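Local structure of heat-inducible transcription repressor hrcA homolog (Thermotoga maritima, 1STZ) at residues V267-V273 with A288-K293; E132-E138 with G302-T308; I26-Y30 with G76-T80; A114-L120 with L328-F332. The protein probably acts as a DNA-binding repressor of class I heat shock genes, preventing heat-shock induction of the grpE-dnaK-dnaJ and groELS operons. Residues are numbered along the deposited sequence.

Interaction 1. Residues V267-V273 with A288-K293; sequences VGEGITV and AVFSGK
Val-273 CG2 sits over the face of the Phe-290 ring, 3.8 Å from its centroid, in a CH-pi contact, with Val-273 at chi1 p and Phe-290 at chi1 m. Ile-271 CG2 reaches the ring edge, 4.4 Å from Phe-290 CD2. Strands 272-275 and 287-296, both extended, form a beta hairpin: Val-273 and Phe-290 are an antiparallel non-hydrogen-bonded pair with CA atoms 4.4 Å apart, and Thr-272 and Ser-291 are the hydrogen-bonded pair beside it, Thr-272 N to Ser-291 O at 3.2 Å and Ser-291 N to Thr-272 O at 3.1 Å. The loop 267-271 leads into the strand: Val-267 CA lies 3.5 Å from Ser-291 OG, and the chain turns through Gly-270, whose positive phi suits glycine. One water in the loop links Gly-268 N, Gly-270 O, Thr-272 OG1 and Ser-291 OG. At the polar edge a second water bridges Lys-293 NZ (2.6 Å) and Gly-268 O (2.7 Å). Strand 272-275 edges the five-stranded sheet; strand 299-309 flanks 287-296, and helix 314-334 covers Ile-271 and Phe-290.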
loop_
_atom_site.group_PDB
_atom_site.type_symbol
_atom_site.label_atom_id
_atom_site.label_comp_id
_atom_site.label_asym_id
_atom_site.label_seq_id
_atom_site.Cartn_x
_atom_site.Cartn_y
_atom_site.Cartn_z
ATOM N N VAL A 267 3.722 21.327 22.014
ATOM C CA VAL A 267 2.806 20.223 22.198
ATOM C C VAL A 267 1.839 20.534 23.351
ATOM O O VAL A 267 2.245 20.982 24.419
ATOM C CB VAL A 267 3.580 18.849 22.317
ATOM C CG1 VAL A 267 4.442 18.788 23.575
ATOM C CG2 VAL A 267 2.593 17.672 22.257
ATOM N N GLY A 268 0.548 20.365 23.086
ATOM C CA GLY A 268 -0.504 20.628 24.045
ATOM C C GLY A 268 -1.132 19.339 24.580
ATOM O O GLY A 268 -0.470 18.304 24.671
ATOM N N GLU A 269 -2.409 19.433 24.958
ATOM C CA GLU A 269 -3.209 18.289 25.422
ATOM C C GLU A 269 -3.957 17.675 24.244
ATOM O O GLU A 269 -4.888 18.276 23.706
ATOM C CB GLU A 269 -4.236 18.717 26.467
ATOM C CG GLU A 269 -3.704 19.578 27.608
ATOM C CD GLU A 269 -4.738 20.586 28.109
ATOM O OE1 GLU A 269 -5.350 21.292 27.260
ATOM O OE2 GLU A 269 -4.939 20.682 29.347
ATOM N N GLY A 270 -3.569 16.470 23.865
ATOM C CA GLY A 270 -4.098 15.827 22.677
ATOM C C GLY A 270 -3.521 16.427 21.416
ATOM O O GLY A 270 -2.522 17.143 21.438
ATOM N N ILE A 271 -4.160 16.145 20.299
ATOM C CA ILE A 271 -3.688 16.617 19.020
ATOM C C ILE A 271 -4.103 18.081 18.807
ATOM O O ILE A 271 -5.259 18.422 18.996
ATOM C CB ILE A 271 -4.235 15.706 17.900
ATOM C CG1 ILE A 271 -3.686 14.287 18.094
ATOM C CG2 ILE A 271 -3.895 16.278 16.531
ATOM C CD1 ILE A 271 -4.296 13.263 17.179
ATOM N N THR A 272 -3.141 18.935 18.460
ATOM C CA THR A 272 -3.407 20.338 18.124
ATOM C C THR A 272 -2.654 20.756 16.874
ATOM O O THR A 272 -1.712 20.078 16.418
ATOM C CB THR A 272 -2.977 21.303 19.279
ATOM O OG1 THR A 272 -1.582 21.137 19.558
ATOM C CG2 THR A 272 -3.674 20.997 20.622
ATOM N N VAL A 273 -3.057 21.896 16.330
ATOM C CA VAL A 273 -2.280 22.573 15.307
ATOM C C VAL A 273 -1.916 23.977 15.779
ATOM O O VAL A 273 -2.683 24.614 16.472
ATOM C CB VAL A 273 -3.035 22.615 13.934
ATOM C CG1 VAL A 273 -4.201 23.624 13.956
ATOM C CG2 VAL A 273 -2.079 22.938 12.825
ATOM N N ALA A 288 2.608 25.669 9.516
ATOM C CA ALA A 288 1.717 25.107 10.510
ATOM C C ALA A 288 2.381 23.819 11.051
ATOM O O ALA A 288 3.073 23.096 10.301
ATOM C CB ALA A 288 0.395 24.786 9.888
ATOM N N VAL A 289 2.194 23.544 12.337
ATOM C CA VAL A 289 2.645 22.285 12.941
ATOM C C VAL A 289 1.516 21.554 13.623
ATOM O O VAL A 289 0.869 22.113 14.484
ATOM C CB VAL A 289 3.627 22.480 14.113
ATOM C CG1 VAL A 289 4.608 21.300 14.188
ATOM C CG2 VAL A 289 4.260 23.802 14.107
ATOM N N PHE A 290 1.310 20.303 13.270
ATOM C CA PHE A 290 0.499 19.389 14.065
ATOM C C PHE A 290 1.404 18.682 15.049
ATOM O O PHE A 290 2.495 18.258 14.712
ATOM C CB PHE A 290 -0.195 18.347 13.197
ATOM C CG PHE A 290 -1.430 18.857 12.514
ATOM C CD1 PHE A 290 -1.344 19.512 11.326
ATOM C CD2 PHE A 290 -2.675 18.694 13.088
ATOM C CE1 PHE A 290 -2.489 20.001 10.692
ATOM C CE2 PHE A 290 -3.815 19.178 12.454
ATOM C CZ PHE A 290 -3.712 19.816 11.252
ATOM N N SER A 291 0.960 18.576 16.276
ATOM C CA SER A 291 1.710 17.861 17.268
ATOM C C SER A 291 0.793 17.026 18.141
ATOM O O SER A 291 -0.418 17.287 18.256
ATOM C CB SER A 291 2.542 18.833 18.093
ATOM O OG SER A 291 1.721 19.689 18.878
ATOM N N GLY A 292 1.383 16.004 18.741
ATOM C CA GLY A 292 0.679 15.073 19.605
ATOM C C GLY A 292 1.668 14.045 20.145
ATOM O O GLY A 292 2.825 14.019 19.741
ATOM N N LYS A 293 1.220 13.190 21.047
ATOM C CA LYS A 293 2.072 12.148 21.599
ATOM C C LYS A 293 1.525 10.778 21.267
ATOM O O LYS A 293 0.327 10.618 21.091
ATOM C CB LYS A 293 2.174 12.295 23.104
ATOM C CG LYS A 293 2.654 13.648 23.572
ATOM C CD LYS A 293 3.026 13.605 25.036
ATOM C CE LYS A 293 3.340 14.971 25.595
ATOM N NZ LYS A 293 2.098 15.699 25.927
HETATM O O HOH W 1 1.670 18.219 26.370
HETATM O O HOH W 2 -0.374 18.962 20.450
HETATM O O HOH W 3 1.033 21.920 17.718
#

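Interaction 2. Residues E132-E138 with G302-T308; sequences EGYVLIE and GSVYLFT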
loop_
_atom_site.group_PDB
_atom_site.type_symbol
_atom_site.label_atom_id
_atom_site.label_comp_id
_atom_site.label_asym_id
_atom_site.label_seq_id
_atom_site.Cartn_x
_atom_site.Cartn_y
_atom_site.Cartn_z
ATOM N N GLU A 132 2.463 15.788 2.348
ATOM C CA GLU A 132 3.528 16.602 1.776
ATOM C C GLU A 132 4.162 17.491 2.835
ATOM O O GLU A 132 4.365 18.694 2.613
ATOM C CB GLU A 132 2.990 17.452 0.610
ATOM C CG GLU A 132 2.373 16.645 -0.531
ATOM C CD GLU A 132 1.498 17.503 -1.445
ATOM O OE1 GLU A 132 0.878 18.486 -0.957
ATOM O OE2 GLU A 132 1.406 17.188 -2.655
ATOM N N GLY A 133 4.463 16.896 3.989
ATOM C CA GLY A 133 5.104 17.608 5.082
ATOM C C GLY A 133 6.447 17.050 5.513
ATOM O O GLY A 133 6.996 16.107 4.911
ATOM N N TYR A 134 6.980 17.664 6.554
ATOM C CA TYR A 134 8.207 17.248 7.217
ATOM C C TYR A 134 7.821 16.725 8.586
ATOM O O TYR A 134 7.202 17.444 9.350
ATOM C CB TYR A 134 9.124 18.452 7.417
ATOM C CG TYR A 134 10.475 18.174 8.067
ATOM C CD1 TYR A 134 10.822 18.751 9.277
ATOM C CD2 TYR A 134 11.412 17.379 7.444
ATOM C CE1 TYR A 134 12.085 18.533 9.855
ATOM C CE2 TYR A 134 12.669 17.149 8.017
ATOM C CZ TYR A 134 12.986 17.725 9.225
ATOM O OH TYR A 134 14.215 17.497 9.799
ATOM N N VAL A 135 8.204 15.492 8.886
ATOM C CA VAL A 135 7.860 14.830 10.135
ATOM C C VAL A 135 9.062 14.602 11.046
ATOM O O VAL A 135 10.123 14.180 10.589
ATOM C CB VAL A 135 7.176 13.493 9.841
ATOM C CG1 VAL A 135 6.939 12.685 11.120
ATOM C CG2 VAL A 135 5.883 13.742 9.114
ATOM N N LEU A 136 8.895 14.925 12.327
ATOM C CA LEU A 136 9.815 14.498 13.380
ATOM C C LEU A 136 9.051 13.597 14.326
ATOM O O LEU A 136 7.969 13.965 14.775
ATOM C CB LEU A 136 10.353 15.683 14.171
ATOM C CG LEU A 136 11.197 16.705 13.435
ATOM C CD1 LEU A 136 11.643 17.746 14.432
ATOM C CD2 LEU A 136 12.411 16.114 12.714
ATOM N N ILE A 137 9.583 12.408 14.590
ATOM C CA ILE A 137 9.069 11.524 15.630
ATOM C C ILE A 137 10.151 11.345 16.691
ATOM O O ILE A 137 11.237 10.862 16.398
ATOM C CB ILE A 137 8.694 10.150 15.065
ATOM C CG1 ILE A 137 7.664 10.301 13.936
ATOM C CG2 ILE A 137 8.145 9.243 16.176
ATOM C CD1 ILE A 137 7.143 9.008 13.401
ATOM N N GLU A 138 9.833 11.723 17.921
ATOM C CA GLU A 138 10.680 11.466 19.060
ATOM C C GLU A 138 10.742 9.945 19.361
ATOM O O GLU A 138 9.712 9.335 19.638
ATOM C CB GLU A 138 10.144 12.238 20.257
ATOM C CG GLU A 138 11.141 12.435 21.375
ATOM C CD GLU A 138 10.579 13.208 22.550
ATOM O OE1 GLU A 138 9.335 13.254 22.736
ATOM O OE2 GLU A 138 11.395 13.760 23.321
ATOM N N GLY A 302 6.688 9.374 23.373
ATOM C CA GLY A 302 7.308 10.459 22.622
ATOM C C GLY A 302 6.289 11.363 21.937
ATOM O O GLY A 302 5.105 11.050 21.868
ATOM N N SER A 303 6.768 12.490 21.441
ATOM C CA SER A 303 5.980 13.404 20.636
ATOM C C SER A 303 6.236 13.230 19.127
ATOM O O SER A 303 7.315 12.799 18.695
ATOM C CB SER A 303 6.286 14.835 21.065
ATOM O OG SER A 303 5.914 15.001 22.426
ATOM N N VAL A 304 5.210 13.551 18.343
ATOM C CA VAL A 304 5.257 13.574 16.889
ATOM C C VAL A 304 4.916 14.978 16.398
ATOM O O VAL A 304 3.994 15.604 16.906
ATOM C CB VAL A 304 4.232 12.600 16.292
ATOM C CG1 VAL A 304 4.316 12.571 14.773
ATOM C CG2 VAL A 304 4.431 11.200 16.861
ATOM N N TYR A 305 5.655 15.447 15.402
ATOM C CA TYR A 305 5.475 16.767 14.806
ATOM C C TYR A 305 5.376 16.653 13.293
ATOM O O TYR A 305 6.186 15.977 12.674
ATOM C CB TYR A 305 6.649 17.673 15.146
ATOM C CG TYR A 305 6.883 17.826 16.622
ATOM C CD1 TYR A 305 7.655 16.914 17.311
ATOM C CD2 TYR A 305 6.337 18.891 17.325
ATOM C CE1 TYR A 305 7.879 17.053 18.673
ATOM C CE2 TYR A 305 6.544 19.031 18.678
ATOM C CZ TYR A 305 7.321 18.112 19.350
ATOM O OH TYR A 305 7.559 18.264 20.701
ATOM N N LEU A 306 4.362 17.299 12.719
ATOM C CA LEU A 306 4.213 17.473 11.275
ATOM C C LEU A 306 4.281 18.973 10.931
ATOM O O LEU A 306 3.414 19.758 11.335
ATOM C CB LEU A 306 2.836 16.962 10.862
ATOM C CG LEU A 306 2.498 16.551 9.430
ATOM C CD1 LEU A 306 1.146 17.067 9.028
ATOM C CD2 LEU A 306 3.543 16.857 8.389
ATOM N N PHE A 307 5.268 19.355 10.155
ATOM C CA PHE A 307 5.427 20.720 9.698
ATOM C C PHE A 307 5.080 20.775 8.224
ATOM O O PHE A 307 5.581 19.986 7.443
ATOM C CB PHE A 307 6.867 21.195 9.883
ATOM C CG PHE A 307 7.297 21.295 11.306
ATOM C CD1 PHE A 307 7.952 20.240 11.918
ATOM C CD2 PHE A 307 7.096 22.462 12.020
ATOM C CE1 PHE A 307 8.381 20.344 13.250
ATOM C CE2 PHE A 307 7.503 22.562 13.325
ATOM C CZ PHE A 307 8.147 21.488 13.945
ATOM N N THR A 308 4.220 21.717 7.849
ATOM C CA THR A 308 3.934 22.004 6.451
ATOM C C THR A 308 3.912 23.491 6.287
ATOM O O THR A 308 3.927 24.224 7.263
ATOM C CB THR A 308 2.534 21.455 6.048
ATOM O OG1 THR A 308 1.520 22.030 6.887
ATOM C CG2 THR A 308 2.417 19.945 6.295
HETATM O O HOH W 4 7.013 13.635 24.591
#
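Gly-302 begins the pairing close against Glu-138, its CA 3.5 Å from Glu-138 OE1; a CB here would clash with Glu-138 O. Ser-303 is held twice by that residue: its O accepts from Glu-138 N at 2.8 Å, and its N donates to Glu-138 OE1 at 3.0 Å. Val-304 faces Ile-137 in a non-hydrogen-bonded pair, with Val-304 CG1 4.1 Å from Ile-137 CG1. Tyr-305 exchanges two backbone bonds with Leu-136, Tyr-305 N to Leu-136 O at 2.8 Å and Leu-136 N to Tyr-305 O at 2.9 Å, while its hydroxyl bonds to Leu-263 O. These are neighbouring strands, running at 175°, in a five-stranded antiparallel sheet of order 2-1-5-4-3, consistent with the GAF-like fold of the HrcA C-terminal domain; helices 116-131 and 314-334 cover the face bearing Val-135, Ile-137, Val-304 and Leu-306. Leu-306 CD2 packs 4.0 Å from Val-135 CG2. Phe-307 exchanges two backbone bonds with Tyr-134, Phe-307 N to Tyr-134 O at 2.8 Å and Tyr-134 N to Phe-307 O at 2.9 Å; their rings lie on the other face with Leu-136 and Tyr-305. Thr-308 CG2 lies 3.8 Å from Gly-133 CA.

Interaction 3. Residues I26-Y30 with G76-T80; sequences IVREY and GRIPT
Tyr-30 lays one face of its ring over Ile-78 and Pro-79: Ile-78 CG2 makes a CH-pi contact 4.2 Å from the ring centroid, and Pro-79 CG comes within 3.4 Å of Tyr-30 CD2. The surroundings are those of a winged-helix DNA-binding domain, recognisable from three helices (17-33, 39-45 and 52-64) followed by a two-stranded antiparallel sheet, and the contact sets its first helix against the second wing strand, 78-79. Residues 26-30 are regular helix, with Tyr-30 N bonded to Ile-26 O at 2.8 Å; residues 77-79 are extended. The nearest CA pairs are Val-27 with Pro-79 at 6.0 Å and Tyr-30 with Ile-78 at 6.9 Å. Tyr-30 and Val-27 take chi1 t, Ile-26 and Ile-78 chi1 m. The join is made of apolar side-chain contacts, with no hydrogen bond across. Helix 52-64 packs on Ile-26 through Met-59 and Leu-62, while Leu-84 of helix 81-94 touches both Val-27 and Pro-79. About one turn before Tyr-30, Val-27 CG2 lies 3.8 Å from Pro-79 CB.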
loop_
_atom_site.group_PDB
_atom_site.type_symbol
_atom_site.label_atom_id
_atom_site.label_comp_id
_atom_site.label_asym_id
_atom_site.label_seq_id
_atom_site.Cartn_x
_atom_site.Cartn_y
_atom_site.Cartn_z
ATOM N N ILE A 26 -13.238 31.270 0.590
ATOM C CA ILE A 26 -12.008 31.991 0.287
ATOM C C ILE A 26 -10.787 31.164 0.695
ATOM O O ILE A 26 -9.884 30.958 -0.105
ATOM C CB ILE A 26 -11.996 33.376 1.004
ATOM C CG1 ILE A 26 -12.948 34.346 0.299
ATOM C CG2 ILE A 26 -10.588 33.976 1.061
ATOM C CD1 ILE A 26 -13.424 35.491 1.162
ATOM N N VAL A 27 -10.777 30.691 1.937
ATOM C CA VAL A 27 -9.664 29.910 2.468
ATOM C C VAL A 27 -9.499 28.602 1.712
ATOM O O VAL A 27 -8.392 28.226 1.359
ATOM C CB VAL A 27 -9.833 29.616 3.976
ATOM C CG1 VAL A 27 -8.683 28.776 4.481
ATOM C CG2 VAL A 27 -9.883 30.914 4.771
ATOM N N ARG A 28 -10.602 27.925 1.432
ATOM C CA ARG A 28 -10.570 26.677 0.689
ATOM C C ARG A 28 -10.026 26.909 -0.717
ATOM O O ARG A 28 -9.200 26.147 -1.214
ATOM C CB ARG A 28 -11.988 26.096 0.603
ATOM C CG ARG A 28 -12.060 24.697 0.044
ATOM C CD ARG A 28 -13.438 24.324 -0.463
ATOM N NE ARG A 28 -14.275 23.702 0.567
ATOM C CZ ARG A 28 -14.127 22.453 1.015
ATOM N NH1 ARG A 28 -13.147 21.679 0.550
ATOM N NH2 ARG A 28 -14.955 21.970 1.944
ATOM N N GLU A 29 -10.499 27.970 -1.358
ATOM C CA GLU A 29 -10.005 28.341 -2.674
ATOM C C GLU A 29 -8.531 28.751 -2.637
ATOM O O GLU A 29 -7.792 28.447 -3.558
ATOM C CB GLU A 29 -10.861 29.462 -3.275
ATOM C CG GLU A 29 -10.484 29.868 -4.693
ATOM C CD GLU A 29 -10.593 28.741 -5.702
ATOM O OE1 GLU A 29 -10.064 28.895 -6.823
ATOM O OE2 GLU A 29 -11.204 27.699 -5.381
ATOM N N TYR A 30 -8.097 29.410 -1.571
ATOM C CA TYR A 30 -6.707 29.877 -1.491
ATOM C C TYR A 30 -5.734 28.710 -1.334
ATOM O O TYR A 30 -4.674 28.691 -1.953
ATOM C CB TYR A 30 -6.524 30.842 -0.326
ATOM C CG TYR A 30 -5.098 31.296 -0.118
ATOM C CD1 TYR A 30 -4.444 32.066 -1.071
ATOM C CD2 TYR A 30 -4.409 30.962 1.041
ATOM C CE1 TYR A 30 -3.125 32.491 -0.881
ATOM C CE2 TYR A 30 -3.107 31.381 1.244
ATOM C CZ TYR A 30 -2.469 32.135 0.282
ATOM O OH TYR A 30 -1.180 32.531 0.506
ATOM N N GLY A 76 -8.616 40.527 -5.226
ATOM C CA GLY A 76 -8.636 39.339 -4.395
ATOM C C GLY A 76 -8.062 39.528 -2.999
ATOM O O GLY A 76 -7.363 40.498 -2.713
ATOM N N ARG A 77 -8.366 38.569 -2.130
ATOM C CA ARG A 77 -7.953 38.612 -0.743
ATOM C C ARG A 77 -7.282 37.303 -0.350
ATOM O O ARG A 77 -7.437 36.282 -1.015
ATOM C CB ARG A 77 -9.161 38.899 0.149
ATOM C CG ARG A 77 -9.855 40.253 -0.146
ATOM C CD ARG A 77 -8.938 41.451 0.078
ATOM N NE ARG A 77 -9.583 42.761 -0.015
ATOM C CZ ARG A 77 -9.694 43.486 -1.129
ATOM N NH1 ARG A 77 -9.249 43.027 -2.296
ATOM N NH2 ARG A 77 -10.271 44.685 -1.079
ATOM N N ILE A 78 -6.532 37.342 0.740
ATOM C CA ILE A 78 -5.768 36.183 1.206
ATOM C C ILE A 78 -6.054 36.001 2.695
ATOM O O ILE A 78 -6.086 36.985 3.430
ATOM C CB ILE A 78 -4.256 36.444 0.973
ATOM C CG1 ILE A 78 -3.920 36.298 -0.507
ATOM C CG2 ILE A 78 -3.384 35.487 1.783
ATOM C CD1 ILE A 78 -2.462 36.630 -0.846
ATOM N N PRO A 79 -6.257 34.778 3.154
ATOM C CA PRO A 79 -6.478 34.566 4.590
ATOM C C PRO A 79 -5.292 34.988 5.465
ATOM O O PRO A 79 -4.164 34.810 5.078
ATOM C CB PRO A 79 -6.708 33.050 4.706
ATOM C CG PRO A 79 -6.237 32.464 3.431
ATOM C CD PRO A 79 -6.341 33.517 2.394
ATOM N N THR A 80 -5.588 35.588 6.610
ATOM C CA THR A 80 -4.607 35.771 7.668
ATOM C C THR A 80 -4.488 34.505 8.466
ATOM O O THR A 80 -5.194 33.544 8.204
ATOM C CB THR A 80 -5.047 36.917 8.592
ATOM O OG1 THR A 80 -6.258 36.553 9.245
ATOM C CG2 THR A 80 -5.381 38.188 7.794
#

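Interaction 4. Residues A114-L120 with L328-F332; sequences ADPEKVL and LSEYF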
loop_
_atom_site.group_PDB
_atom_site.type_symbol
_atom_site.label_atom_id
_atom_site.label_comp_id
_atom_site.label_asym_id
_atom_site.label_seq_id
_atom_site.Cartn_x
_atom_site.Cartn_y
_atom_site.Cartn_z
ATOM N N ALA A 114 8.297 -6.351 14.680
ATOM C CA ALA A 114 8.628 -6.348 16.096
ATOM C C ALA A 114 9.752 -5.353 16.466
ATOM O O ALA A 114 10.122 -5.261 17.614
ATOM C CB ALA A 114 9.021 -7.775 16.517
ATOM N N ASP A 115 10.300 -4.629 15.495
ATOM C CA ASP A 115 11.365 -3.648 15.722
ATOM C C ASP A 115 10.686 -2.281 15.820
ATOM O O ASP A 115 10.131 -1.794 14.844
ATOM C CB ASP A 115 12.376 -3.673 14.556
ATOM C CG ASP A 115 13.577 -2.711 14.745
ATOM O OD1 ASP A 115 13.575 -1.823 15.630
ATOM O OD2 ASP A 115 14.593 -2.791 14.016
ATOM N N PRO A 116 10.704 -1.665 16.992
ATOM C CA PRO A 116 10.043 -0.367 17.143
ATOM C C PRO A 116 10.621 0.706 16.205
ATOM O O PRO A 116 9.868 1.570 15.787
ATOM C CB PRO A 116 10.255 -0.027 18.623
ATOM C CG PRO A 116 11.411 -0.851 19.067
ATOM C CD PRO A 116 11.331 -2.117 18.248
ATOM N N GLU A 117 11.900 0.615 15.852
ATOM C CA GLU A 117 12.540 1.588 14.976
ATOM C C GLU A 117 11.934 1.546 13.573
ATOM O O GLU A 117 11.650 2.593 12.985
ATOM C CB GLU A 117 14.056 1.362 14.937
ATOM C CG GLU A 117 14.839 2.259 13.980
ATOM C CD GLU A 117 14.747 3.750 14.314
ATOM O OE1 GLU A 117 14.927 4.562 13.384
ATOM O OE2 GLU A 117 14.488 4.109 15.493
ATOM N N LYS A 118 11.720 0.341 13.057
ATOM C CA LYS A 118 11.096 0.164 11.754
ATOM C C LYS A 118 9.614 0.634 11.760
ATOM O O LYS A 118 9.114 1.151 10.752
ATOM C CB LYS A 118 11.219 -1.302 11.316
ATOM C CG LYS A 118 10.595 -1.627 9.967
ATOM C CD LYS A 118 11.299 -0.906 8.818
ATOM C CE LYS A 118 10.752 -1.367 7.462
ATOM N NZ LYS A 118 11.784 -1.278 6.388
ATOM N N VAL A 119 8.929 0.468 12.884
ATOM C CA VAL A 119 7.548 0.914 12.986
ATOM C C VAL A 119 7.495 2.449 12.946
ATOM O O VAL A 119 6.659 3.005 12.259
ATOM C CB VAL A 119 6.825 0.401 14.251
ATOM C CG1 VAL A 119 5.466 1.051 14.366
ATOM C CG2 VAL A 119 6.660 -1.107 14.205
ATOM N N LEU A 120 8.397 3.113 13.661
ATOM C CA LEU A 120 8.494 4.575 13.627
ATOM C C LEU A 120 8.887 5.057 12.228
ATOM O O LEU A 120 8.397 6.085 11.761
ATOM C CB LEU A 120 9.513 5.087 14.651
ATOM C CG LEU A 120 9.218 4.800 16.125
ATOM C CD1 LEU A 120 10.330 5.362 17.021
ATOM C CD2 LEU A 120 7.845 5.315 16.548
ATOM N N LEU A 328 0.407 4.232 16.322
ATOM C CA LEU A 328 1.659 4.122 17.037
ATOM C C LEU A 328 1.362 3.771 18.471
ATOM O O LEU A 328 2.017 2.912 19.039
ATOM C CB LEU A 328 2.461 5.432 16.972
ATOM C CG LEU A 328 3.171 5.698 15.649
ATOM C CD1 LEU A 328 3.847 7.040 15.700
ATOM C CD2 LEU A 328 4.174 4.610 15.349
ATOM N N SER A 329 0.358 4.429 19.049
ATOM C CA SER A 329 -0.078 4.100 20.403
ATOM C C SER A 329 -0.491 2.645 20.492
ATOM O O SER A 329 -0.202 1.973 21.478
ATOM C CB SER A 329 -1.230 5.001 20.857
ATOM O OG SER A 329 -0.731 6.299 21.095
ATOM N N GLU A 330 -1.141 2.143 19.450
ATOM C CA GLU A 330 -1.570 0.737 19.437
ATOM C C GLU A 330 -0.378 -0.218 19.402
ATOM O O GLU A 330 -0.356 -1.210 20.148
ATOM C CB GLU A 330 -2.421 0.443 18.230
ATOM C CG GLU A 330 -3.850 0.098 18.543
ATOM C CD GLU A 330 -4.728 0.268 17.313
ATOM O OE1 GLU A 330 -5.769 0.949 17.431
ATOM O OE2 GLU A 330 -4.357 -0.275 16.234
ATOM N N TYR A 331 0.581 0.057 18.507
ATOM C CA TYR A 331 1.789 -0.738 18.450
ATOM C C TYR A 331 2.510 -0.724 19.823
ATOM O O TYR A 331 2.819 -1.766 20.379
ATOM C CB TYR A 331 2.753 -0.305 17.328
ATOM C CG TYR A 331 4.014 -1.149 17.400
ATOM C CD1 TYR A 331 4.076 -2.408 16.797
ATOM C CD2 TYR A 331 5.086 -0.741 18.164
ATOM C CE1 TYR A 331 5.219 -3.204 16.920
ATOM C CE2 TYR A 331 6.224 -1.532 18.307
ATOM C CZ TYR A 331 6.286 -2.762 17.686
ATOM O OH TYR A 331 7.438 -3.523 17.846
ATOM N N PHE A 332 2.769 0.456 20.369
ATOM C CA PHE A 332 3.582 0.562 21.590
ATOM C C PHE A 332 2.871 -0.013 22.822
ATOM O O PHE A 332 3.511 -0.655 23.675
ATOM C CB PHE A 332 4.109 1.992 21.782
ATOM C CG PHE A 332 5.300 2.278 20.932
ATOM C CD1 PHE A 332 5.157 2.741 19.627
ATOM C CD2 PHE A 332 6.574 1.994 21.400
ATOM C CE1 PHE A 332 6.258 2.932 18.835
ATOM C CE2 PHE A 332 7.688 2.205 20.614
ATOM C CZ PHE A 332 7.537 2.670 19.326
#
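Tyr-331 has the largest area covered in this contact. With chi1 t and chi2 near 84°, its ring reaches across to the start of helix 116-131, where Val-119, also at chi1 t, sets CG2 over the ring face in a CH-pi contact 3.8 Å from the centroid. The hydroxyl ends up beside the turn at Ala-114 but takes its hydrogen bond with Phe-168 O. The second subunit reaches Ala-114, Asp-115 and Tyr-331 through its Ile-176, Pro-175 and Lys-177. One residue on, Phe-332 has chi1 m, which swings its ring round so that CE1 lies 3.7 Å from Leu-120 CD2 and CZ 3.9 Å from Pro-116 CB. Leu-120 and Leu-328 share the m,t rotamer; neither CA-to-CB bond aims straight at the partner helix, yet their side chains extend inward until Leu-120 CD2 and Leu-328 CD2 are 3.9 Å apart. Asp-115, chi1 t, is the N-cap, its OD1 accepting from Glu-117 N at 3.0 Å. The short helical segments are antiparallel at 172°, with axes 11.2 Å apart, a spacing filled by these large side chains. Tyr-294 of strand 287-296 touches Leu-120, Leu-328 and Phe-332, and both helices pack side by side against one face of the five-stranded sheet.

In the fold
From the N terminus, interaction 3 closes first, bringing the wing back to the first helix within the N-terminal winged-helix region; it is complete before any other contact opens. Interaction 4 opens next at 114-120 and closes last, at 328-332, spanning a loop of 207 residues. Nested within it is interaction 2, and interaction 1 is nested within that in turn, so these three never cross. Interactions 1 and 2 share a sheet, joined by probable hydrogen bonds between neighbouring strands 287-296 and 299-309. Interaction 4 pairs the two helices that cover one face of that sheet, and Leu-120 touches Ile-137 of interaction 2. Interaction 3 lies about 39 Å from interaction 4, centre to centre.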